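Local structure of glycine betaine/carnitine/choline ABC transporter (Staphylococcus aureus subsp. aureus Mu50, 3O66) at residues G67-G72 with S223-N228; T105-Y110 with T240-T245. The protein probably binds glycine betaine, carnitine, choline or a related quaternary amine outside the cell and delivers it to the membrane part of an ABC importer. One frame throughout, in Å; residues are numbered along the deposited sequence.

Interaction 1 of 2, residues G67-G72 with S223-N228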
ATOM      1  N   GLY A  67      10.532   2.176   4.495  1.00 21.58           N
ATOM      2  CA  GLY A  67       9.913   3.203   3.644  1.00 23.15           C
ATOM      3  C   GLY A  67       8.393   3.097   3.701  1.00 22.91           C
ATOM      4  O   GLY A  67       7.685   4.106   3.870  1.00 23.19           O
ATOM      5  N   VAL A  68       7.886   1.869   3.592  1.00 21.92           N
ATOM      6  CA  VAL A  68       6.439   1.648   3.593  1.00 21.41           C
ATOM      7  C   VAL A  68       6.110   0.331   4.290  1.00 20.60           C
ATOM      8  O   VAL A  68       6.753  -0.701   4.052  1.00 20.31           O
ATOM      9  CB  VAL A  68       5.799   1.747   2.149  1.00 21.70           C
ATOM     10  CG1 VAL A  68       6.274   0.637   1.275  1.00 22.16           C
ATOM     11  CG2 VAL A  68       4.271   1.774   2.224  1.00 23.29           C
ATOM     12  N   ARG A  69       5.153   0.429   5.210  1.00 19.59           N
ATOM     13  CA  ARG A  69       4.606  -0.680   5.923  1.00 19.61           C
ATOM     14  C   ARG A  69       3.111  -0.516   5.865  1.00 19.97           C
ATOM     15  O   ARG A  69       2.617   0.607   5.774  1.00 19.81           O
ATOM     16  CB  ARG A  69       5.139  -0.648   7.389  1.00 18.67           C
ATOM     17  CG  ARG A  69       6.705  -0.820   7.452  1.00 20.75           C
ATOM     18  CD  ARG A  69       7.173  -2.285   7.205  1.00 21.60           C
ATOM     19  NE  ARG A  69       6.847  -3.137   8.367  1.00 22.31           N
ATOM     20  CZ  ARG A  69       7.589  -3.245   9.479  1.00 22.11           C
ATOM     21  NH1 ARG A  69       8.751  -2.608   9.601  1.00 21.00           N
ATOM     22  NH2 ARG A  69       7.177  -4.015  10.486  1.00 21.88           N
ATOM     23  N   TYR A  70       2.376  -1.621   5.932  1.00 21.10           N
ATOM     24  CA  TYR A  70       0.930  -1.538   5.827  1.00 21.83           C
ATOM     25  C   TYR A  70       0.316  -1.988   7.130  1.00 22.08           C
ATOM     26  O   TYR A  70       0.664  -3.071   7.594  1.00 22.84           O
ATOM     27  CB  TYR A  70       0.457  -2.397   4.670  1.00 21.47           C
ATOM     28  CG  TYR A  70       1.229  -2.050   3.426  1.00 20.80           C
ATOM     29  CD1 TYR A  70       0.786  -1.036   2.583  1.00 21.00           C
ATOM     30  CD2 TYR A  70       2.415  -2.726   3.107  1.00 21.59           C
ATOM     31  CE1 TYR A  70       1.486  -0.700   1.454  1.00 20.11           C
ATOM     32  CE2 TYR A  70       3.149  -2.398   1.953  1.00 22.26           C
ATOM     33  CZ  TYR A  70       2.667  -1.374   1.134  1.00 22.74           C
ATOM     34  OH  TYR A  70       3.349  -1.010   0.001  1.00 23.60           O
ATOM     35  N   ASN A  71      -0.583  -1.179   7.712  1.00 21.78           N
ATOM     36  CA  ASN A  71      -0.987  -1.467   9.110  1.00 24.08           C
ATOM     37  C   ASN A  71      -1.654  -2.832   9.342  1.00 25.04           C
ATOM     38  O   ASN A  71      -1.312  -3.520  10.297  1.00 25.01           O
ATOM     39  CB  ASN A  71      -1.707  -0.306   9.813  1.00 23.42           C
ATOM     40  CG  ASN A  71      -3.045   0.085   9.163  1.00 25.69           C
ATOM     41  OD1 ASN A  71      -3.489  -0.474   8.133  1.00 26.21           O
ATOM     42  ND2 ASN A  71      -3.685   1.086   9.768  1.00 24.66           N
ATOM     43  N   GLY A  72      -2.564  -3.238   8.452  1.00 25.82           N
ATOM     44  CA  GLY A  72      -3.203  -4.546   8.607  1.00 27.19           C
ATOM     45  C   GLY A  72      -2.206  -5.698   8.531  1.00 27.63           C
ATOM     46  O   GLY A  72      -2.395  -6.740   9.167  1.00 29.18           O
ATOM     47  N   SER A 223       2.291   3.512   5.759  1.00 20.28           N
ATOM     48  CA  SER A 223       3.040   4.506   6.546  1.00 20.33           C
ATOM     49  C   SER A 223       4.505   4.166   6.545  1.00 20.84           C
ATOM     50  O   SER A 223       4.861   3.011   6.294  1.00 21.59           O
ATOM     51  CB  SER A 223       2.613   4.485   8.018  1.00 20.29           C
ATOM     52  OG  SER A 223       1.228   4.733   8.213  1.00 20.95           O
ATOM     53  N   ALA A 224       5.340   5.165   6.870  1.00 20.01           N
ATOM     54  CA  ALA A 224       6.725   4.942   7.243  1.00 20.50           C
ATOM     55  C   ALA A 224       6.782   4.340   8.657  1.00 20.86           C
ATOM     56  O   ALA A 224       5.877   4.566   9.429  1.00 20.86           O
ATOM     57  CB  ALA A 224       7.444   6.266   7.252  1.00 19.93           C
ATOM     58  N   VAL A 225       7.842   3.579   8.955  1.00 21.04           N
ATOM     59  CA  VAL A 225       8.237   3.190  10.329  1.00 22.20           C
ATOM     60  C   VAL A 225       9.689   3.614  10.546  1.00 22.70           C
ATOM     61  O   VAL A 225      10.514   3.506   9.644  1.00 22.67           O
ATOM     62  CB  VAL A 225       8.062   1.671  10.545  1.00 21.88           C
ATOM     63  CG1 VAL A 225       8.602   1.201  11.973  1.00 22.77           C
ATOM     64  CG2 VAL A 225       6.587   1.284  10.345  1.00 20.44           C
ATOM     65  N   ALA A 226       9.995   4.112  11.740  1.00 23.58           N
ATOM     66  CA  ALA A 226      11.362   4.429  12.118  1.00 23.96           C
ATOM     67  C   ALA A 226      11.554   3.905  13.548  1.00 24.70           C
ATOM     68  O   ALA A 226      10.606   3.908  14.357  1.00 25.39           O
ATOM     69  CB  ALA A 226      11.620   5.926  12.044  1.00 23.27           C
ATOM     70  N   THR A 227      12.759   3.440  13.871  1.00 23.91           N
ATOM     71  CA  THR A 227      13.048   3.098  15.285  1.00 24.25           C
ATOM     72  C   THR A 227      13.127   4.366  16.107  1.00 25.07           C
ATOM     73  O   THR A 227      13.555   5.443  15.616  1.00 24.38           O
ATOM     74  CB  THR A 227      14.356   2.326  15.441  1.00 25.05           C
ATOM     75  OG1 THR A 227      15.448   3.170  15.046  1.00 23.85           O
ATOM     76  CG2 THR A 227      14.316   1.051  14.599  1.00 23.36           C
ATOM     77  N   ASN A 228      12.693   4.278  17.353  1.00 25.63           N
ATOM     78  CA  ASN A 228      12.786   5.438  18.231  1.00 26.99           C
ATOM     79  C   ASN A 228      14.233   5.742  18.659  1.00 27.87           C
ATOM     80  O   ASN A 228      14.569   6.900  18.971  1.00 27.95           O
ATOM     81  CB  ASN A 228      11.789   5.318  19.408  1.00 27.96           C
ATOM     82  CG  ASN A 228      10.349   5.423  18.922  1.00 27.34           C
ATOM     83  OD1 ASN A 228      10.096   6.019  17.871  1.00 28.46           O
ATOM     84  ND2 ASN A 228       9.410   4.834  19.652  1.00 27.28           N
TER
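Strands 68-70 and 223-227 meet as antiparallel neighbours at one hydrogen-bonded pair, Arg69 with Ser223, and then splay, their short axes running at 109° to each other. They are neighbours in the five-stranded mixed sheet (order 43-48, 12-16, 65-70, 222-227, 104-106) in one of the two lobes of a periplasmic-binding-protein fold, and 222-227 is inserted antiparallel beside the parallel strands. Two bonds close the pair: Arg69 N donates to Ser223 O at 2.8 Å, and Ser223 N to Arg69 O at 2.9 Å. Both approach nearly along the C=O axis. Ser223 O also receives a CA-H...O contact from Val68 CA at 3.4 Å. The chain turns a corner at Gly67, whose O comes to 3.6 Å from Ala224 CA; this carbonyl also accepts from Tyr110 OH.

Side chains of Arg69 and Ser223 share one face of the sheet. There the aliphatic root of Arg69 crosses Val225 obliquely, CG lying 3.6 Å from Val225 CG2, the branch set anti to the carbonyl carbon. With CG beside its own backbone N (chi1 -63°) and further bends at chi2 and chi3, the arginine folds back rather than extending. The residue is buried, and NE forms a salt bridge with Asp74 OD2 while NH1 hydrogen-bonds Ser66 OG; helices 51-60 and 87-102 also touch the side chain. The Asp74 carboxylate would offset the buried positive charge. Ser223 OG hydrogen-bonds Phe107 O, near edge strand 104-106. Arg69 CB rests 3.8 Å from Val225 CG2.

Interaction 2 of 2, residues T105-Y110 with T240-T245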
ATOM      1  N   THR A 105       8.181   4.007  15.927  1.00 24.10           N
ATOM      2  CA  THR A 105       7.090   4.876  15.562  1.00 23.64           C
ATOM      3  C   THR A 105       6.534   4.400  14.224  1.00 23.40           C
ATOM      4  O   THR A 105       7.239   4.421  13.183  1.00 23.44           O
ATOM      5  CB  THR A 105       7.556   6.329  15.492  1.00 23.90           C
ATOM      6  OG1 THR A 105       7.894   6.770  16.817  1.00 23.36           O
ATOM      7  CG2 THR A 105       6.465   7.244  14.889  1.00 22.65           C
ATOM      8  N   PHE A 106       5.284   3.958  14.254  1.00 21.98           N
ATOM      9  CA  PHE A 106       4.560   3.648  13.014  1.00 22.38           C
ATOM     10  C   PHE A 106       3.822   4.951  12.691  1.00 22.89           C
ATOM     11  O   PHE A 106       2.891   5.307  13.403  1.00 24.01           O
ATOM     12  CB  PHE A 106       3.604   2.444  13.250  1.00 22.40           C
ATOM     13  CG  PHE A 106       3.067   1.802  11.991  1.00 22.18           C
ATOM     14  CD1 PHE A 106       3.471   0.511  11.631  1.00 23.29           C
ATOM     15  CD2 PHE A 106       2.127   2.465  11.191  1.00 22.20           C
ATOM     16  CE1 PHE A 106       2.972  -0.108  10.473  1.00 24.19           C
ATOM     17  CE2 PHE A 106       1.600   1.854  10.050  1.00 21.86           C
ATOM     18  CZ  PHE A 106       2.035   0.558   9.691  1.00 24.11           C
ATOM     19  N   PHE A 107       4.256   5.670  11.639  1.00 22.44           N
ATOM     20  CA  PHE A 107       3.740   7.034  11.368  1.00 22.10           C
ATOM     21  C   PHE A 107       2.290   7.021  10.936  1.00 22.13           C
ATOM     22  O   PHE A 107       1.746   5.971  10.540  1.00 22.34           O
ATOM     23  CB  PHE A 107       4.605   7.762  10.332  1.00 22.40           C
ATOM     24  CG  PHE A 107       5.923   8.241  10.892  1.00 21.82           C
ATOM     25  CD1 PHE A 107       6.084   9.580  11.270  1.00 22.52           C
ATOM     26  CD2 PHE A 107       6.979   7.349  11.077  1.00 22.41           C
ATOM     27  CE1 PHE A 107       7.291  10.030  11.803  1.00 23.33           C
ATOM     28  CE2 PHE A 107       8.197   7.778  11.618  1.00 22.54           C
ATOM     29  CZ  PHE A 107       8.355   9.115  11.972  1.00 24.13           C
ATOM     30  N   ASP A 108       1.642   8.173  11.077  1.00 23.23           N
ATOM     31  CA  ASP A 108       0.351   8.396  10.421  1.00 24.19           C
ATOM     32  C   ASP A 108       0.519   8.102   8.921  1.00 23.44           C
ATOM     33  O   ASP A 108       1.602   8.245   8.385  1.00 22.69           O
ATOM     34  CB  ASP A 108      -0.140   9.822  10.622  1.00 24.79           C
ATOM     35  CG  ASP A 108      -0.663  10.082  12.043  1.00 28.30           C
ATOM     36  OD1 ASP A 108      -0.831   9.138  12.843  1.00 28.43           O
ATOM     37  OD2 ASP A 108      -0.913  11.259  12.352  1.00 31.85           O
ATOM     38  N   SER A 109      -0.560   7.693   8.261  1.00 23.36           N
ATOM     39  CA  SER A 109      -0.473   7.241   6.888  1.00 22.32           C
ATOM     40  C   SER A 109      -0.042   8.280   5.887  1.00 21.87           C
ATOM     41  O   SER A 109      -0.362   9.489   6.011  1.00 22.73           O
ATOM     42  CB  SER A 109      -1.803   6.606   6.444  1.00 22.92           C
ATOM     43  OG  SER A 109      -1.755   6.190   5.074  1.00 22.09           O
ATOM     44  N   TYR A 110       0.706   7.815   4.901  1.00 21.26           N
ATOM     45  CA  TYR A 110       0.969   8.612   3.690  1.00 20.48           C
ATOM     46  C   TYR A 110      -0.311   9.168   3.028  1.00 21.71           C
ATOM     47  O   TYR A 110      -0.265  10.196   2.347  1.00 21.25           O
ATOM     48  CB  TYR A 110       1.707   7.763   2.675  1.00 20.55           C
ATOM     49  CG  TYR A 110       3.132   7.465   3.065  1.00 19.07           C
ATOM     50  CD1 TYR A 110       4.036   8.503   3.294  1.00 21.16           C
ATOM     51  CD2 TYR A 110       3.574   6.140   3.178  1.00 19.45           C
ATOM     52  CE1 TYR A 110       5.342   8.231   3.632  1.00 20.66           C
ATOM     53  CE2 TYR A 110       4.879   5.833   3.530  1.00 19.85           C
ATOM     54  CZ  TYR A 110       5.756   6.886   3.758  1.00 21.41           C
ATOM     55  OH  TYR A 110       7.040   6.601   4.087  1.00 21.55           O
ATOM     56  N   THR A 240      10.881  15.606   9.444  1.00 24.01           N
ATOM     57  CA  THR A 240      11.083  15.247   8.026  1.00 24.19           C
ATOM     58  C   THR A 240      10.096  14.186   7.531  1.00 24.03           C
ATOM     59  O   THR A 240       9.346  14.401   6.554  1.00 23.92           O
ATOM     60  CB  THR A 240      12.547  14.845   7.766  1.00 24.90           C
ATOM     61  OG1 THR A 240      13.386  15.997   7.982  1.00 25.33           O
ATOM     62  CG2 THR A 240      12.726  14.386   6.341  1.00 24.11           C
ATOM     63  N   ILE A 241      10.069  13.036   8.199  1.00 24.23           N
ATOM     64  CA  ILE A 241       9.173  11.955   7.786  1.00 23.89           C
ATOM     65  C   ILE A 241       7.711  12.424   7.796  1.00 23.97           C
ATOM     66  O   ILE A 241       6.977  12.164   6.841  1.00 24.05           O
ATOM     67  CB  ILE A 241       9.398  10.691   8.628  1.00 24.86           C
ATOM     68  CG1 ILE A 241      10.838  10.152   8.407  1.00 25.60           C
ATOM     69  CG2 ILE A 241       8.309   9.620   8.325  1.00 22.84           C
ATOM     70  CD1 ILE A 241      11.377   9.230   9.553  1.00 25.59           C
ATOM     71  N   ASN A 242       7.301  13.138   8.842  1.00 23.56           N
ATOM     72  CA  ASN A 242       5.934  13.671   8.916  1.00 24.34           C
ATOM     73  C   ASN A 242       5.558  14.634   7.800  1.00 23.34           C
ATOM     74  O   ASN A 242       4.384  14.873   7.586  1.00 23.64           O
ATOM     75  CB  ASN A 242       5.658  14.302  10.281  1.00 25.78           C
ATOM     76  CG  ASN A 242       5.178  13.275  11.318  1.00 27.67           C
ATOM     77  OD1 ASN A 242       5.630  13.291  12.468  1.00 32.80           O
ATOM     78  ND2 ASN A 242       4.261  12.380  10.915  1.00 26.67           N
ATOM     79  N   LYS A 243       6.532  15.169   7.072  1.00 22.67           N
ATOM     80  CA  LYS A 243       6.206  16.025   5.938  1.00 23.45           C
ATOM     81  C   LYS A 243       5.398  15.247   4.895  1.00 23.25           C
ATOM     82  O   LYS A 243       4.633  15.840   4.155  1.00 22.35           O
ATOM     83  CB  LYS A 243       7.471  16.531   5.259  1.00 23.96           C
ATOM     84  CG  LYS A 243       8.147  17.738   5.849  1.00 24.15           C
ATOM     85  CD  LYS A 243       9.396  17.963   4.948  1.00 26.46           C
ATOM     86  CE  LYS A 243       9.746  19.401   4.843  1.00 30.06           C
ATOM     87  NZ  LYS A 243      10.808  19.656   3.849  1.00 30.98           N
ATOM     88  N   LEU A 244       5.585  13.919   4.832  1.00 22.90           N
ATOM     89  CA  LEU A 244       4.896  13.111   3.828  1.00 23.03           C
ATOM     90  C   LEU A 244       3.527  12.609   4.282  1.00 22.97           C
ATOM     91  O   LEU A 244       2.809  12.026   3.486  1.00 22.60           O
ATOM     92  CB  LEU A 244       5.781  11.931   3.381  1.00 23.02           C
ATOM     93  CG  LEU A 244       7.091  12.343   2.637  1.00 23.07           C
ATOM     94  CD1 LEU A 244       7.873  11.115   2.187  1.00 23.58           C
ATOM     95  CD2 LEU A 244       6.791  13.191   1.439  1.00 24.27           C
ATOM     96  N   THR A 245       3.174  12.820   5.546  1.00 23.49           N
ATOM     97  CA  THR A 245       1.900  12.338   6.082  1.00 24.72           C
ATOM     98  C   THR A 245       0.703  12.979   5.351  1.00 25.17           C
ATOM     99  O   THR A 245       0.597  14.205   5.304  1.00 23.72           O
ATOM    100  CB  THR A 245       1.825  12.629   7.604  1.00 25.74           C
ATOM    101  OG1 THR A 245       2.827  11.846   8.272  1.00 27.61           O
ATOM    102  CG2 THR A 245       0.429  12.306   8.177  1.00 27.19           C
TER
HETATM  103  O   HOH W   1       2.692  10.525  12.275  1.00 25.14           O
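The Phe107 ring is sandwiched between two methyl groups: Ile241 CG2 sits over the centre of one face in a CH-pi contact, 3.5 Å from the centroid and 4° off the normal, and Thr105 CG2 covers the opposite face. At the ring's edge stands the Asn242 amide, its plane turned 68° from the ring, with Asn242 ND2 3.4 Å from Phe107 CD1. This packs the C-terminal part of helix 236-242 and the turn that follows against the chain leaving edge strand 104-106, within the same lobe of the binding-protein fold. Ile241 presents CG2 because that branch is anti to its backbone N.

A type I turn runs from Asn242 to Thr245, and the amide spans it: Asn242 ND2 donates in its own plane to Thr245 OG1 at 3.1 Å. ND2 also donates to a water that accepts from Asp108 N as well, so one amide group braces the turn and bridges the segments. Asp108 turns its carboxylate to Gln95, and its CB meets Thr245 CG2 at 3.5 Å. Deeper in, Tyr110 and Leu244 lie side by side, pointing the same way. Leu244 CB reaches the tyrosine ring at its edge, 3.7 Å from Tyr110 CE1.

How the interactions relate
Both interactions belong to one sheet-bearing lobe, their centres about 8 Å apart, and strand 222-227 of interaction 1 is the sheet neighbour of strand 104-106 of interaction 2. Interaction 1 is wholly buried and rests on backbone pairing between strands; interaction 2 is partly buried, has no direct hydrogen bond between its segments, and relies on ring packing and a water bridge at its outer side. They also join directly, through the Tyr110 hydroxyl at Gly67 and through Asn228 OD1, which meets Thr105 OG1 at 2.6 Å, probably a hydrogen bond. Ala224 CB packs on the Tyr110 hydroxyl, so the tyrosine joins helix-end packing to the sheet interior.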